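Side-chain contact in fiber protein (PDB 6ITX), which forms the C-terminal head of the avian adenovirus EDSV fiber, a capsid protein used for attachment to host cells, and probably binds the receptor: residues Phe278-Ser281 with Asn282-Pro285. Numbering follows the deposited sequence.
Sequences FFAS and NTPP
Thr-283 meets Ala-280, three residues earlier in the chain, through its CB and its hydroxyl. Its CB lies 3.5 Å from the carbonyl O of Ala-280, a van der Waals approach. One step further the side chain forks. OG1 sits beside its own backbone N (chi1 -65°), which turns the hydroxyl back along the chain; there it passes the methyl CB of Ala-280 at 3.7 Å from OG1. The carbonyl O of Ala-280 is almost as near, 3.8 Å from OG1 of Thr-283. The hydrogen bond of the hydroxyl, however, is made with the carbonyl O of Asn-277, the residue preceding Phe-278, so the hydroxyl ties the returning arm of the turn to the start of the outgoing one. The other branch, CG2, is placed anti to the backbone N and reaches no closer than 4.5 Å to the O of Phe-278, a loose contact at best.

The backbone between Ala-280 and Thr-283 has the shape of a type I beta turn, with Ser-281 and Asn-282 at the two corner positions and the CA atoms of Ala-280 and Thr-283 5.5 Å apart. This turn lies at the surface of the fiber head, in the loop that leads from strand 262-271 to strand 288-299. On the inner side of the loop, Phe-278 and Phe-279 are buried, and both rings meet that of Trp-148.

Ala-280 has a second neighbour on its methyl. In Asn-282, CG stands between the backbone N and the carbonyl carbon (chi1 77°), which carries the amide oxygen OD1 to 3.3 Å from CB of Ala-280.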
ATOM      1  N   PHE A 278       6.309 -21.300  18.657  1.00 32.82           N
ATOM      2  CA  PHE A 278       5.182 -21.876  17.929  1.00 33.48           C
ATOM      3  C   PHE A 278       5.450 -23.304  17.448  1.00 34.96           C
ATOM      4  O   PHE A 278       4.517 -24.099  17.316  1.00 37.29           O
ATOM      5  CB  PHE A 278       4.838 -20.988  16.727  1.00 32.19           C
ATOM      6  CG  PHE A 278       3.369 -21.005  16.328  1.00 35.01           C
ATOM      7  CD1 PHE A 278       2.385 -20.552  17.205  1.00 28.68           C
ATOM      8  CD2 PHE A 278       2.988 -21.428  15.060  1.00 26.19           C
ATOM      9  CE1 PHE A 278       1.056 -20.529  16.830  1.00 29.55           C
ATOM     10  CE2 PHE A 278       1.674 -21.418  14.675  1.00 30.18           C
ATOM     11  CZ  PHE A 278       0.691 -20.962  15.560  1.00 34.69           C
ATOM     12  N   PHE A 279       6.695 -23.650  17.153  1.00 34.25           N
ATOM     13  CA  PHE A 279       6.954 -24.957  16.565  1.00 35.22           C
ATOM     14  C   PHE A 279       7.257 -26.020  17.613  1.00 36.28           C
ATOM     15  O   PHE A 279       7.420 -27.194  17.255  1.00 37.26           O
ATOM     16  CB  PHE A 279       8.118 -24.883  15.562  1.00 34.69           C
ATOM     17  CG  PHE A 279       7.991 -23.777  14.545  1.00 34.94           C
ATOM     18  CD1 PHE A 279       6.734 -23.325  14.126  1.00 31.54           C
ATOM     19  CD2 PHE A 279       9.137 -23.202  13.988  1.00 33.62           C
ATOM     20  CE1 PHE A 279       6.621 -22.296  13.193  1.00 30.78           C
ATOM     21  CE2 PHE A 279       9.040 -22.189  13.040  1.00 30.46           C
ATOM     22  CZ  PHE A 279       7.778 -21.728  12.644  1.00 34.10           C
ATOM     23  N   ALA A 280       7.333 -25.645  18.888  1.00 32.92           N
ATOM     24  CA  ALA A 280       7.742 -26.587  19.917  1.00 31.36           C
ATOM     25  C   ALA A 280       6.616 -27.570  20.222  1.00 35.36           C
ATOM     26  O   ALA A 280       5.434 -27.307  19.973  1.00 36.02           O
ATOM     27  CB  ALA A 280       8.167 -25.850  21.186  1.00 28.71           C
ATOM     28  N   SER A 281       7.006 -28.728  20.765  1.00 31.17           N
ATOM     29  CA  SER A 281       6.063 -29.777  21.120  1.00 33.35           C
ATOM     30  C   SER A 281       5.439 -29.554  22.491  1.00 37.52           C
ATOM     31  O   SER A 281       4.432 -30.198  22.818  1.00 38.63           O
ATOM     32  CB  SER A 281       6.756 -31.139  21.095  1.00 33.38           C
ATOM     33  OG  SER A 281       7.817 -31.179  22.042  1.00 43.28           O
ATOM     34  N   ASN A 282       6.023 -28.673  23.300  1.00 31.53           N
ATOM     35  CA  ASN A 282       5.456 -28.291  24.578  1.00 33.88           C
ATOM     36  C   ASN A 282       4.626 -27.019  24.465  1.00 37.14           C
ATOM     37  O   ASN A 282       4.374 -26.355  25.480  1.00 37.39           O
ATOM     38  CB  ASN A 282       6.563 -28.132  25.626  1.00 36.34           C
ATOM     39  CG  ASN A 282       7.329 -26.836  25.478  1.00 37.85           C
ATOM     40  OD1 ASN A 282       7.701 -26.444  24.374  1.00 38.99           O
ATOM     41  ND2 ASN A 282       7.557 -26.149  26.598  1.00 42.74           N
ATOM     42  N   THR A 283       4.209 -26.665  23.239  1.00 38.74           N
ATOM     43  CA  THR A 283       3.299 -25.548  22.994  1.00 38.73           C
ATOM     44  C   THR A 283       1.891 -26.083  22.815  1.00 34.64           C
ATOM     45  O   THR A 283       1.674 -26.901  21.916  1.00 35.67           O
ATOM     46  CB  THR A 283       3.714 -24.777  21.747  1.00 37.27           C
ATOM     47  OG1 THR A 283       4.988 -24.158  21.975  1.00 42.51           O
ATOM     48  CG2 THR A 283       2.658 -23.725  21.386  1.00 28.31           C
ATOM     49  N   PRO A 284       0.913 -25.669  23.615  1.00 38.36           N
ATOM     50  CA  PRO A 284      -0.423 -26.250  23.483  1.00 39.91           C
ATOM     51  C   PRO A 284      -1.002 -25.973  22.111  1.00 36.56           C
ATOM     52  O   PRO A 284      -0.691 -24.945  21.479  1.00 37.59           O
ATOM     53  CB  PRO A 284      -1.225 -25.555  24.596  1.00 37.08           C
ATOM     54  CG  PRO A 284      -0.306 -24.580  25.227  1.00 35.10           C
ATOM     55  CD  PRO A 284       1.077 -24.916  24.869  1.00 34.21           C
ATOM     56  N   PRO A 285      -1.846 -26.869  21.598  1.00 33.82           N
ATOM     57  CA  PRO A 285      -2.268 -26.742  20.196  1.00 32.78           C
ATOM     58  C   PRO A 285      -3.137 -25.542  19.934  1.00 31.80           C
ATOM     59  O   PRO A 285      -3.147 -25.057  18.802  1.00 35.82           O
ATOM     60  CB  PRO A 285      -3.023 -28.044  19.937  1.00 25.72           C
ATOM     61  CG  PRO A 285      -3.546 -28.427  21.280  1.00 35.53           C
ATOM     62  CD  PRO A 285      -2.484 -28.013  22.261  1.00 37.31           C
TER